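Local structure of citrate synthase (Mycobacterium tuberculosis, 4TVM) at residues Val322-Ala326 against Tyr368-Ile372; Phe200-Phe205 against Ala375-Pro379; Ala249-Ile255 against Trp395-Trp399; Phe123-Phe127 against Val136-Val140; Arg109-Met115 against Ile165-Lys170. The protein catalyses the condensation of oxaloacetate with acetyl-CoA and water to give citrate and free CoA, the entry step of the Krebs cycle. One frame throughout, in Å; residues are numbered along the deposited sequence.

Overall arrangement
A mostly helical enzyme is held together by many small interfaces, and the five here sample that principle. Contacts 3 and 5 touch through L167, whose CD1 lies 3.5 Å from CD1 of F252, so helices 159-182, 251-262 and 383-403 share one core. Contacts 1 and 2 adjoin in sequence, centres about 16 Å apart, contact 1 on the body of helix 367-375, contact 2 at its C-terminal end and in the loop that follows. Contact 4 lies about 20 Å from contact 3, between centres; both reach the second subunit. Contact 1 comes closest to the chemistry: the T369 side chain is about 7 Å from bound oxaloacetate and about 6 Å from that of D366, probably catalytic.

Contact 1: Val322-Ala326 against Tyr368-Ile372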
# COMPACT_ATOMS: atom_id res chain seq x y z
N VAL A 322 -21.15 -16.71 -12.36
CA VAL A 322 -20.14 -16.47 -13.38
C VAL A 322 -20.11 -17.57 -14.46
O VAL A 322 -20.03 -17.26 -15.65
CB VAL A 322 -18.74 -16.25 -12.76
CG1 VAL A 322 -17.70 -16.12 -13.85
CG2 VAL A 322 -18.74 -15.00 -11.91
N LYS A 323 -20.20 -18.84 -14.08
CA LYS A 323 -20.25 -19.93 -15.06
C LYS A 323 -21.42 -19.74 -16.03
O LYS A 323 -21.33 -20.02 -17.22
CB LYS A 323 -20.37 -21.28 -14.38
CG LYS A 323 -20.36 -22.44 -15.36
CD LYS A 323 -20.52 -23.79 -14.66
CE LYS A 323 -20.57 -24.93 -15.67
NZ LYS A 323 -21.26 -26.15 -15.14
N GLU A 324 -22.52 -19.23 -15.48
CA GLU A 324 -23.73 -19.01 -16.24
C GLU A 324 -23.51 -17.97 -17.34
O GLU A 324 -23.81 -18.22 -18.51
CB GLU A 324 -24.84 -18.54 -15.29
CG GLU A 324 -26.20 -19.16 -15.53
CD GLU A 324 -27.32 -18.24 -15.06
OE1 GLU A 324 -27.25 -17.73 -13.91
OE2 GLU A 324 -28.26 -18.03 -15.86
N GLN A 325 -22.99 -16.81 -16.96
CA GLN A 325 -22.74 -15.77 -17.94
C GLN A 325 -21.60 -16.21 -18.86
O GLN A 325 -21.57 -15.87 -20.04
CB GLN A 325 -22.43 -14.43 -17.26
CG GLN A 325 -22.74 -13.20 -18.10
CD GLN A 325 -24.22 -12.84 -18.12
OE1 GLN A 325 -25.01 -13.37 -17.33
NE2 GLN A 325 -24.60 -11.94 -19.03
N ALA A 326 -20.68 -17.02 -18.35
CA ALA A 326 -19.60 -17.56 -19.20
C ALA A 326 -20.09 -18.49 -20.32
O ALA A 326 -19.65 -18.37 -21.47
CB ALA A 326 -18.57 -18.29 -18.35
N TYR A 368 -13.28 -18.82 -14.75
CA TYR A 368 -14.36 -18.45 -15.67
C TYR A 368 -14.29 -16.98 -16.02
O TYR A 368 -14.55 -16.61 -17.16
CB TYR A 368 -15.75 -18.80 -15.13
CG TYR A 368 -15.98 -20.28 -14.99
CD1 TYR A 368 -15.98 -21.11 -16.11
CD2 TYR A 368 -16.18 -20.86 -13.74
CE1 TYR A 368 -16.17 -22.48 -15.98
CE2 TYR A 368 -16.36 -22.23 -13.60
CZ TYR A 368 -16.35 -23.03 -14.73
OH TYR A 368 -16.56 -24.39 -14.58
N THR A 369 -13.94 -16.14 -15.05
CA THR A 369 -13.88 -14.70 -15.30
C THR A 369 -12.83 -14.34 -16.32
O THR A 369 -12.98 -13.38 -17.06
CB THR A 369 -13.60 -13.93 -14.01
OG1 THR A 369 -14.39 -14.47 -12.94
CG2 THR A 369 -13.95 -12.45 -14.19
N GLY A 370 -11.76 -15.11 -16.37
CA GLY A 370 -10.68 -14.88 -17.33
C GLY A 370 -11.17 -15.07 -18.75
O GLY A 370 -10.94 -14.23 -19.63
N LEU A 371 -11.88 -16.17 -18.95
CA LEU A 371 -12.38 -16.55 -20.27
C LEU A 371 -13.31 -15.50 -20.78
O LEU A 371 -13.21 -15.08 -21.92
CB LEU A 371 -13.13 -17.87 -20.20
CG LEU A 371 -12.35 -18.94 -19.44
CD1 LEU A 371 -13.15 -20.24 -19.40
CD2 LEU A 371 -10.96 -19.14 -20.05
N ILE A 372 -14.21 -15.05 -19.90
CA ILE A 372 -15.17 -13.99 -20.26
C ILE A 372 -14.44 -12.73 -20.69
O ILE A 372 -14.63 -12.23 -21.80
CB ILE A 372 -16.09 -13.65 -19.07
CG1 ILE A 372 -16.92 -14.88 -18.70
CG2 ILE A 372 -17.01 -12.50 -19.42
CD1 ILE A 372 -17.94 -14.62 -17.62
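Two helical turns running nearly the same way, 28° apart with axes 9.3 Å from each other, mesh here through small knobs and one broad ring. V322 is the first bump: its CG1 sits in the hollow between Y368, T369 and I372, 3.6 Å from Y368 CB, 3.8 Å from T369 OG1 and 4.1 Å from I372 CD1. One turn on, A326 offers only a methyl, and into the shallow space above it comes I372, whose CD1 lies 3.8 Å from A326 CB, bridging A326 and V322. Both segments belong to the mostly helical framework of the citrate synthase fold, and helix 216-229 packs on the same group, L225 touching both T369 and I372. The T369 side chain is also about 7 Å from bound oxaloacetate. At the outer border the Y368 ring lies flat against the aliphatic part of K323: K323 CB sits 4.2 Å from the ring centroid, 12° off its normal, a CH-pi contact. The extended K323 chain then carries its amino group away from the helix 368-372.

Contact 2: Phe200-Phe205 against Ala375-Pro379; sequences FLRLTF and ALGFP
This is a partly buried aromatic contact between the C-terminal end of helix 196-205 and the loop joining helices 367-375 and 383-403. Residues 200-205 are helical, with T204 OG1 giving a very short 2.5 Å hydrogen bond to F200 O. Opposite, the chain leaves its helix at G377 in a Schellman motif (phi 94°, psi 9°), then becomes extended at F378 (-82°, 132°). CA atoms stay well apart, 8.7 Å for F205 and G377 and 9.1 Å for T204 and F378, so side chains span the gap. F378, chi1 m, puts its ring among four residues of the helix: CZ is 4.0 Å from both F200 CE2 and L201 CD2, and CE1 is 3.8 Å from T204 CG2 and 3.6 Å from F205 CZ. F205, also m, places CZ over one face of the F378 ring, the planes inclined at 50° and the centroids 5.0 Å apart. The edge of the F205 ring meets the turn, F205 CE1 lying 3.6 Å from G377 O. A CB on G377 would be jammed against the L376 carbonyl O. L386 of helix 383-403 also packs on F378. With no hydrogen bond between the segments, cohesion is apolar and aromatic.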
# COMPACT_ATOMS: atom_id res chain seq x y z
N PHE A 200 -17.10 3.28 -20.84
CA PHE A 200 -15.80 2.69 -20.59
C PHE A 200 -15.40 1.79 -21.74
O PHE A 200 -14.25 1.79 -22.17
CB PHE A 200 -15.77 1.91 -19.27
CG PHE A 200 -14.62 0.95 -19.18
CD1 PHE A 200 -13.30 1.41 -19.10
CD2 PHE A 200 -14.83 -0.42 -19.21
CE1 PHE A 200 -12.24 0.53 -19.05
CE2 PHE A 200 -13.77 -1.30 -19.15
CZ PHE A 200 -12.47 -0.83 -19.08
N LEU A 201 -16.36 1.03 -22.25
CA LEU A 201 -16.10 0.10 -23.35
C LEU A 201 -15.74 0.80 -24.66
O LEU A 201 -14.98 0.27 -25.46
CB LEU A 201 -17.30 -0.81 -23.55
CG LEU A 201 -17.36 -2.08 -22.69
CD1 LEU A 201 -18.77 -2.67 -22.68
CD2 LEU A 201 -16.39 -3.11 -23.24
N ARG A 202 -16.31 1.96 -24.90
CA ARG A 202 -15.95 2.77 -26.08
C ARG A 202 -14.54 3.31 -25.96
O ARG A 202 -13.81 3.38 -26.95
CB ARG A 202 -16.88 3.98 -26.21
CG ARG A 202 -16.86 4.63 -27.58
CD ARG A 202 -17.70 5.90 -27.64
NE ARG A 202 -17.22 6.86 -28.64
CZ ARG A 202 -16.57 8.00 -28.36
NH1 ARG A 202 -16.26 8.32 -27.10
NH2 ARG A 202 -16.19 8.81 -29.34
N LEU A 203 -14.19 3.75 -24.75
CA LEU A 203 -12.90 4.38 -24.51
C LEU A 203 -11.84 3.33 -24.72
O LEU A 203 -10.73 3.65 -25.14
CB LEU A 203 -12.81 4.86 -23.10
CG LEU A 203 -13.56 6.11 -22.73
CD1 LEU A 203 -13.30 6.39 -21.25
CD2 LEU A 203 -13.08 7.25 -23.57
N THR A 204 -12.19 2.10 -24.42
CA THR A 204 -11.29 0.96 -24.49
C THR A 204 -11.17 0.44 -25.90
O THR A 204 -10.08 0.13 -26.36
CB THR A 204 -11.83 -0.17 -23.64
OG1 THR A 204 -12.22 0.36 -22.37
CG2 THR A 204 -10.78 -1.23 -23.41
N PHE A 205 -12.30 0.37 -26.58
CA PHE A 205 -12.36 -0.32 -27.86
C PHE A 205 -12.68 0.57 -29.04
O PHE A 205 -12.53 0.16 -30.16
CB PHE A 205 -13.40 -1.45 -27.76
CG PHE A 205 -12.99 -2.54 -26.82
CD1 PHE A 205 -11.79 -3.23 -27.03
CD2 PHE A 205 -13.76 -2.86 -25.72
CE1 PHE A 205 -11.38 -4.22 -26.17
CE2 PHE A 205 -13.36 -3.86 -24.86
CZ PHE A 205 -12.17 -4.54 -25.08
N ALA A 375 -13.06 -13.26 -23.80
CA ALA A 375 -14.22 -13.31 -24.69
C ALA A 375 -14.70 -11.93 -25.12
O ALA A 375 -15.08 -11.75 -26.26
CB ALA A 375 -15.36 -14.08 -24.04
N LEU A 376 -14.67 -10.97 -24.21
CA LEU A 376 -15.10 -9.60 -24.53
C LEU A 376 -14.02 -8.82 -25.26
O LEU A 376 -14.21 -7.63 -25.56
CB LEU A 376 -15.54 -8.83 -23.27
CG LEU A 376 -16.43 -9.61 -22.28
CD1 LEU A 376 -16.69 -8.84 -21.00
CD2 LEU A 376 -17.74 -10.02 -22.94
N GLY A 377 -12.88 -9.46 -25.52
CA GLY A 377 -11.77 -8.81 -26.23
C GLY A 377 -10.70 -8.17 -25.34
O GLY A 377 -9.81 -7.45 -25.85
N PHE A 378 -10.75 -8.41 -24.03
CA PHE A 378 -9.76 -7.86 -23.14
C PHE A 378 -8.54 -8.74 -23.19
O PHE A 378 -8.65 -9.98 -23.08
CB PHE A 378 -10.30 -7.73 -21.72
CG PHE A 378 -11.35 -6.65 -21.56
CD1 PHE A 378 -10.99 -5.31 -21.65
CD2 PHE A 378 -12.67 -6.96 -21.35
CE1 PHE A 378 -11.93 -4.32 -21.53
CE2 PHE A 378 -13.62 -5.98 -21.22
CZ PHE A 378 -13.25 -4.65 -21.32
N PRO A 379 -7.35 -8.12 -23.35
CA PRO A 379 -6.13 -8.86 -23.33
C PRO A 379 -5.71 -9.12 -21.89
O PRO A 379 -6.12 -8.38 -20.98
CB PRO A 379 -5.17 -7.92 -24.02
CG PRO A 379 -5.66 -6.54 -23.69
CD PRO A 379 -7.13 -6.66 -23.47

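Contact 3: Ala249-Ile255 against Trp395-Trp399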
# COMPACT_ATOMS: atom_id res chain seq x y z
N ALA A 249 -3.51 9.13 5.36
CA ALA A 249 -3.22 9.37 3.97
C ALA A 249 -4.49 9.82 3.29
O ALA A 249 -5.59 9.59 3.80
CB ALA A 249 -2.65 8.13 3.33
N ASN A 250 -4.36 10.50 2.15
CA ASN A 250 -5.55 10.95 1.45
C ASN A 250 -6.21 9.80 0.70
O ASN A 250 -5.71 8.67 0.67
CB ASN A 250 -5.27 12.17 0.58
CG ASN A 250 -4.66 11.83 -0.76
OD1 ASN A 250 -5.12 10.93 -1.46
ND2 ASN A 250 -3.62 12.56 -1.14
N LEU A 251 -7.37 10.07 0.13
CA LEU A 251 -8.16 9.04 -0.51
C LEU A 251 -7.44 8.40 -1.66
O LEU A 251 -7.42 7.19 -1.78
CB LEU A 251 -9.47 9.63 -1.01
CG LEU A 251 -10.56 8.67 -1.45
CD1 LEU A 251 -10.59 7.37 -0.67
CD2 LEU A 251 -11.89 9.40 -1.31
N PHE A 252 -6.82 9.21 -2.50
CA PHE A 252 -6.10 8.71 -3.66
C PHE A 252 -4.92 7.85 -3.27
O PHE A 252 -4.63 6.83 -3.90
CB PHE A 252 -5.59 9.88 -4.50
CG PHE A 252 -6.68 10.76 -5.05
CD1 PHE A 252 -7.97 10.26 -5.27
CD2 PHE A 252 -6.42 12.09 -5.35
CE1 PHE A 252 -8.97 11.08 -5.78
CE2 PHE A 252 -7.43 12.92 -5.86
CZ PHE A 252 -8.70 12.41 -6.08
N THR A 253 -4.21 8.27 -2.23
CA THR A 253 -2.99 7.57 -1.86
C THR A 253 -3.38 6.23 -1.28
O THR A 253 -2.75 5.21 -1.56
CB THR A 253 -2.14 8.41 -0.90
OG1 THR A 253 -2.01 9.75 -1.42
CG2 THR A 253 -0.78 7.78 -0.71
N SER A 254 -4.48 6.20 -0.53
CA SER A 254 -4.99 4.91 -0.02
C SER A 254 -5.47 3.94 -1.13
O SER A 254 -5.22 2.74 -1.04
CB SER A 254 -6.09 5.14 1.01
OG SER A 254 -5.80 6.28 1.80
N ILE A 255 -6.09 4.45 -2.19
CA ILE A 255 -6.53 3.57 -3.31
C ILE A 255 -5.34 3.04 -4.09
O ILE A 255 -5.25 1.87 -4.51
CB ILE A 255 -7.43 4.35 -4.27
CG1 ILE A 255 -8.75 4.68 -3.59
CG2 ILE A 255 -7.63 3.60 -5.58
CD1 ILE A 255 -9.49 3.49 -3.05
N TRP A 395 -13.16 -0.54 -1.98
CA TRP A 395 -12.02 0.20 -1.45
C TRP A 395 -12.50 1.46 -0.83
O TRP A 395 -12.12 1.79 0.27
CB TRP A 395 -11.00 0.53 -2.53
CG TRP A 395 -10.19 -0.65 -2.96
CD1 TRP A 395 -10.01 -1.80 -2.29
CD2 TRP A 395 -9.44 -0.77 -4.17
NE1 TRP A 395 -9.20 -2.65 -3.00
CE2 TRP A 395 -8.85 -2.04 -4.17
CE3 TRP A 395 -9.25 0.07 -5.29
CZ2 TRP A 395 -8.08 -2.51 -5.22
CZ3 TRP A 395 -8.45 -0.39 -6.33
CH2 TRP A 395 -7.87 -1.67 -6.28
N ILE A 396 -13.37 2.16 -1.53
CA ILE A 396 -13.81 3.47 -1.07
C ILE A 396 -14.69 3.39 0.16
O ILE A 396 -14.58 4.21 1.08
CB ILE A 396 -14.51 4.23 -2.21
CG1 ILE A 396 -13.49 4.63 -3.26
CG2 ILE A 396 -15.18 5.50 -1.69
CD1 ILE A 396 -14.06 5.29 -4.51
N ALA A 397 -15.60 2.41 0.17
CA ALA A 397 -16.58 2.24 1.23
C ALA A 397 -15.92 1.99 2.55
O ALA A 397 -16.37 2.51 3.58
CB ALA A 397 -17.48 1.08 0.88
N HIS A 398 -14.88 1.14 2.52
CA HIS A 398 -14.13 0.74 3.71
C HIS A 398 -13.31 1.88 4.29
O HIS A 398 -13.28 2.09 5.49
CB HIS A 398 -13.18 -0.42 3.37
CG HIS A 398 -13.86 -1.74 3.29
ND1 HIS A 398 -14.48 -2.18 2.14
CD2 HIS A 398 -14.04 -2.71 4.20
CE1 HIS A 398 -14.99 -3.38 2.35
NE2 HIS A 398 -14.74 -3.72 3.60
N TRP A 399 -12.61 2.59 3.41
CA TRP A 399 -11.89 3.83 3.76
C TRP A 399 -12.82 4.84 4.41
O TRP A 399 -12.50 5.42 5.46
CB TRP A 399 -11.31 4.43 2.47
CG TRP A 399 -10.40 5.60 2.66
CD1 TRP A 399 -9.03 5.60 2.61
CD2 TRP A 399 -10.79 6.94 2.90
NE1 TRP A 399 -8.55 6.85 2.82
CE2 TRP A 399 -9.61 7.70 3.00
CE3 TRP A 399 -12.03 7.59 3.04
CZ2 TRP A 399 -9.63 9.07 3.24
CZ3 TRP A 399 -12.04 8.94 3.28
CH2 TRP A 399 -10.84 9.67 3.39
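Before its helix begins, A249 turns its carbonyl O to the edge of the W399 indole, 4.1 Å from CZ2. N250 is the N-cap: OD1 accepts from T253 N at 2.9 Å, while its ND2 is hydrogen-bonded to S145 OG of helix 133-147. The first helical residue in contact, L251, lays CD1 over the five-membered ring of W399, 3.7 Å from the centroid and 13° off the normal, a CH-pi contact. The helices 251-255 and 395-399 cross at 122°, their axes 10.6 Å apart, an oblique crossing of two core helices in the citrate synthase fold. The second subunit also comes up to this segment, its W263 packing on T253 and its N260 on A249. S254 links the two segments by a relay: its OG donates to N250 O at 2.6 Å and accepts from W399 NE1 at 3.0 Å. I255, one turn after L251, then drives CD1 to 3.4 Å from W395 CB and 4.2 Å from I396 CG1.

Contact 4: Phe123-Phe127 against Val136-Val140; sequences FFDGF and VLSSV
Residues 123-127 form a compact turn with a short 3-10 piece at 124-125, and F127 then swings to extended angles (phi -68°, psi 158°); the hydrogen bonds within this segment, G126 N to F123 O at 3.3 Å and F127 N to F124 O at 3.4 Å, are weak. Residues 136-140 are a regular turn of helix 133-147, with V140 N hydrogen-bonded to V136 O at 2.9 Å. The nearest CA atoms across the segments are those of F127 and V136, 7.3 Å apart. Three phenylalanines pack against V136 and V140, both t. F127, chi1 m, has V136 CG1 over its face, 3.9 Å from the ring centroid, and brings CZ to 3.3 Å from S139 OG at its edge. F124, also m, receives V140 CG2 over its face at 4.2 Å from the centroid, while its CE2 lies 3.5 Å from V136 CG1. F123, chi1 t, meets V140 edge-on, CE1 to CG2 4.1 Å. The cluster continues across the dimer interface: F123 and F127 make edge-to-face pairs with F127 and F123 of the second subunit, and S139 is hydrogen-bonded to S139 of that subunit. I174 of helix 159-182 touches F124 and V140. No hydrogen bond joins the two segments themselves, so their union depends on CH-pi and apolar contact, and the F123 and F127 rings also take part in the subunit interface.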
# COMPACT_ATOMS: atom_id res chain seq x y z
N PHE A 123 0.14 13.44 -19.84
CA PHE A 123 1.05 12.66 -19.01
C PHE A 123 1.17 11.18 -19.38
O PHE A 123 2.19 10.57 -19.13
CB PHE A 123 0.54 12.77 -17.58
CG PHE A 123 1.37 12.06 -16.55
CD1 PHE A 123 1.09 10.76 -16.20
CD2 PHE A 123 2.33 12.75 -15.84
CE1 PHE A 123 1.80 10.12 -15.20
CE2 PHE A 123 3.06 12.12 -14.85
CZ PHE A 123 2.79 10.80 -14.51
N PHE A 124 0.14 10.62 -20.02
CA PHE A 124 0.28 9.29 -20.64
C PHE A 124 1.35 9.24 -21.72
O PHE A 124 1.87 8.17 -22.06
CB PHE A 124 -1.07 8.81 -21.20
CG PHE A 124 -2.04 8.28 -20.14
CD1 PHE A 124 -2.89 9.14 -19.45
CD2 PHE A 124 -2.09 6.93 -19.85
CE1 PHE A 124 -3.78 8.67 -18.50
CE2 PHE A 124 -2.98 6.44 -18.92
CZ PHE A 124 -3.83 7.32 -18.24
N ASP A 125 1.71 10.41 -22.24
CA ASP A 125 2.68 10.50 -23.31
C ASP A 125 4.08 10.08 -22.91
O ASP A 125 4.86 9.63 -23.74
CB ASP A 125 2.69 11.91 -23.92
CG ASP A 125 1.43 12.20 -24.72
OD1 ASP A 125 0.61 11.27 -24.88
OD2 ASP A 125 1.24 13.35 -25.18
N GLY A 126 4.39 10.22 -21.62
CA GLY A 126 5.72 9.93 -21.09
C GLY A 126 6.03 8.46 -20.90
O GLY A 126 7.20 8.06 -20.83
N PHE A 127 5.00 7.64 -20.79
CA PHE A 127 5.24 6.21 -20.68
C PHE A 127 5.81 5.64 -22.00
O PHE A 127 5.65 6.24 -23.07
CB PHE A 127 3.95 5.49 -20.27
CG PHE A 127 3.52 5.82 -18.87
CD1 PHE A 127 4.26 5.38 -17.78
CD2 PHE A 127 2.38 6.58 -18.63
CE1 PHE A 127 3.85 5.67 -16.49
CE2 PHE A 127 1.99 6.90 -17.33
CZ PHE A 127 2.72 6.45 -16.26
N VAL A 136 1.05 1.68 -15.61
CA VAL A 136 0.61 2.99 -16.01
C VAL A 136 -0.46 3.50 -15.09
O VAL A 136 -0.44 4.64 -14.69
CB VAL A 136 0.03 2.95 -17.43
CG1 VAL A 136 -0.34 4.36 -17.88
CG2 VAL A 136 1.02 2.33 -18.41
N LEU A 137 -1.42 2.64 -14.79
CA LEU A 137 -2.53 2.96 -13.88
C LEU A 137 -2.10 3.25 -12.43
O LEU A 137 -2.64 4.14 -11.78
CB LEU A 137 -3.51 1.79 -13.90
CG LEU A 137 -4.46 1.52 -12.74
CD1 LEU A 137 -5.71 2.34 -12.88
CD2 LEU A 137 -4.84 0.04 -12.72
N SER A 138 -1.17 2.50 -11.87
CA SER A 138 -0.71 2.87 -10.52
C SER A 138 -0.01 4.24 -10.59
O SER A 138 -0.17 5.10 -9.71
CB SER A 138 0.26 1.83 -10.00
OG SER A 138 1.18 1.53 -11.05
N SER A 139 0.74 4.46 -11.67
CA SER A 139 1.51 5.66 -11.80
C SER A 139 0.58 6.85 -11.84
O SER A 139 0.82 7.85 -11.17
CB SER A 139 2.38 5.58 -13.04
OG SER A 139 3.39 6.56 -13.01
N VAL A 140 -0.48 6.71 -12.63
CA VAL A 140 -1.41 7.81 -12.89
C VAL A 140 -2.30 8.11 -11.69
O VAL A 140 -2.60 9.23 -11.39
CB VAL A 140 -2.22 7.50 -14.16
CG1 VAL A 140 -3.22 8.61 -14.45
CG2 VAL A 140 -1.28 7.36 -15.35

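Contact 5: Arg109-Met115 against Ile165-Lys170; sequences RIQRHTM and IRLLAK
I165, H113 and I110 bury the most surface where the end of helix 100-111 meets the N-terminal half of helix 159-182. The helix 109-111 gives way to a turn, with H113 N hydrogen-bonded to I110 O at 3.2 Å, and the chain turns through H113 (phi -121°, psi 22°) and T114 (-85°, -15°), bringing the T114 and A169 CA atoms to 4.6 Å. Residues 165-170 are regular helix. I165, with chi1 and chi2 both m, points CG2 into the pocket of the turn, 3.5 Å from R109 O and 4.0 Å from both I110 CA and H113 ND1. H113, chi1 m, lays a ring face over that methyl. The ring is fixed by a hydrogen bond from ND1 to R109 O (2.9 Å), and H113 CB sits 3.8 Å from A169 CB. I110, m then t, lies along the helix: CG2 is 3.8 Å from A169 CB and CD1 4.2 Å from L168 CB. The small A169 thus lets two backbone carbonyls approach, its CB 3.3 Å from both I110 O and H113 O. K170 continues along the turn, CG 3.0 Å from H113 O and CE 3.0 Å from M115 O. R166, beside H113, forms a salt bridge to D150. The arrangement is a helix end and its following turn seated on A169 of helix 159-182, within the helical domain of citrate synthase.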
# COMPACT_ATOMS: atom_id res chain seq x y z
N ARG A 109 -23.70 13.08 -11.19
CA ARG A 109 -22.48 13.62 -10.61
C ARG A 109 -21.24 12.91 -11.17
O ARG A 109 -20.24 13.55 -11.49
CB ARG A 109 -22.56 13.49 -9.08
CG ARG A 109 -21.78 14.53 -8.30
CD ARG A 109 -22.11 14.47 -6.81
NE ARG A 109 -23.27 15.30 -6.46
CZ ARG A 109 -24.39 14.89 -5.85
NH1 ARG A 109 -24.56 13.62 -5.46
NH2 ARG A 109 -25.35 15.78 -5.62
N ILE A 110 -21.32 11.60 -11.30
CA ILE A 110 -20.22 10.83 -11.88
C ILE A 110 -20.09 11.13 -13.37
O ILE A 110 -18.98 11.15 -13.90
CB ILE A 110 -20.44 9.31 -11.70
CG1 ILE A 110 -20.34 8.93 -10.23
CG2 ILE A 110 -19.44 8.50 -12.50
CD1 ILE A 110 -20.86 7.54 -9.94
N GLN A 111 -21.20 11.34 -14.06
CA GLN A 111 -21.15 11.44 -15.52
C GLN A 111 -20.44 12.72 -15.93
O GLN A 111 -19.85 12.80 -17.00
CB GLN A 111 -22.55 11.36 -16.14
CG GLN A 111 -22.61 10.65 -17.48
CD GLN A 111 -22.05 9.23 -17.43
OE1 GLN A 111 -21.17 8.86 -18.21
NE2 GLN A 111 -22.57 8.42 -16.52
N ARG A 112 -20.48 13.72 -15.06
CA ARG A 112 -19.91 15.02 -15.39
C ARG A 112 -18.45 15.16 -14.91
O ARG A 112 -17.86 16.21 -15.11
CB ARG A 112 -20.85 16.18 -14.92
CG ARG A 112 -21.10 16.29 -13.42
CD ARG A 112 -22.23 17.28 -13.05
NE ARG A 112 -22.34 17.45 -11.58
CZ ARG A 112 -21.47 18.13 -10.82
NH1 ARG A 112 -20.42 18.73 -11.36
NH2 ARG A 112 -21.64 18.22 -9.49
N HIS A 113 -17.85 14.11 -14.34
CA HIS A 113 -16.44 14.13 -13.90
C HIS A 113 -15.52 13.09 -14.55
O HIS A 113 -14.45 12.78 -14.02
CB HIS A 113 -16.34 13.95 -12.38
CG HIS A 113 -16.80 15.14 -11.59
ND1 HIS A 113 -18.13 15.48 -11.46
CD2 HIS A 113 -16.11 16.07 -10.90
CE1 HIS A 113 -18.24 16.57 -10.72
NE2 HIS A 113 -17.02 16.95 -10.36
N THR A 114 -15.91 12.59 -15.72
CA THR A 114 -15.17 11.51 -16.34
C THR A 114 -14.01 11.97 -17.17
O THR A 114 -13.17 11.15 -17.58
CB THR A 114 -16.06 10.70 -17.28
OG1 THR A 114 -16.78 11.60 -18.11
CG2 THR A 114 -17.02 9.82 -16.51
N MET A 115 -13.97 13.26 -17.49
CA MET A 115 -12.86 13.78 -18.26
C MET A 115 -11.73 14.12 -17.30
O MET A 115 -11.98 14.73 -16.27
CB MET A 115 -13.28 15.03 -19.01
CG MET A 115 -12.59 15.15 -20.36
SD MET A 115 -13.17 16.51 -21.38
CE MET A 115 -14.75 15.83 -21.91
N ILE A 165 -16.28 10.88 -5.95
CA ILE A 165 -16.84 11.05 -7.27
C ILE A 165 -15.76 10.99 -8.33
O ILE A 165 -15.82 10.19 -9.26
CB ILE A 165 -17.64 12.37 -7.39
CG1 ILE A 165 -18.78 12.41 -6.35
CG2 ILE A 165 -18.26 12.50 -8.76
CD1 ILE A 165 -19.62 11.12 -6.32
N ARG A 166 -14.77 11.86 -8.18
CA ARG A 166 -13.63 11.90 -9.10
C ARG A 166 -13.01 10.53 -9.36
O ARG A 166 -12.61 10.23 -10.48
CB ARG A 166 -12.56 12.83 -8.55
CG ARG A 166 -12.61 14.21 -9.15
CD ARG A 166 -12.11 15.26 -8.19
NE ARG A 166 -12.18 16.55 -8.83
CZ ARG A 166 -11.72 17.68 -8.29
NH1 ARG A 166 -11.14 17.67 -7.09
NH2 ARG A 166 -11.84 18.82 -8.97
N LEU A 167 -12.91 9.70 -8.34
CA LEU A 167 -12.34 8.35 -8.51
C LEU A 167 -13.27 7.44 -9.26
O LEU A 167 -12.84 6.71 -10.15
CB LEU A 167 -12.01 7.72 -7.16
CG LEU A 167 -10.59 7.97 -6.64
CD1 LEU A 167 -10.52 7.82 -5.14
CD2 LEU A 167 -9.64 7.00 -7.31
N LEU A 168 -14.54 7.44 -8.90
CA LEU A 168 -15.49 6.56 -9.56
C LEU A 168 -15.64 6.94 -11.03
O LEU A 168 -15.84 6.07 -11.88
CB LEU A 168 -16.85 6.62 -8.88
CG LEU A 168 -16.93 5.85 -7.58
CD1 LEU A 168 -18.19 6.28 -6.86
CD2 LEU A 168 -16.94 4.36 -7.86
N ALA A 169 -15.57 8.24 -11.31
CA ALA A 169 -15.70 8.72 -12.71
C ALA A 169 -14.43 8.50 -13.48
O ALA A 169 -14.48 7.97 -14.58
CB ALA A 169 -16.04 10.19 -12.77
N LYS A 170 -13.31 8.95 -12.93
CA LYS A 170 -12.07 9.03 -13.70
C LYS A 170 -11.25 7.75 -13.81
O LYS A 170 -10.42 7.65 -14.70
CB LYS A 170 -11.18 10.12 -13.15
CG LYS A 170 -11.86 11.45 -13.15
CD LYS A 170 -10.89 12.58 -12.87
CE LYS A 170 -11.51 13.88 -13.38
NZ LYS A 170 -12.26 14.52 -12.29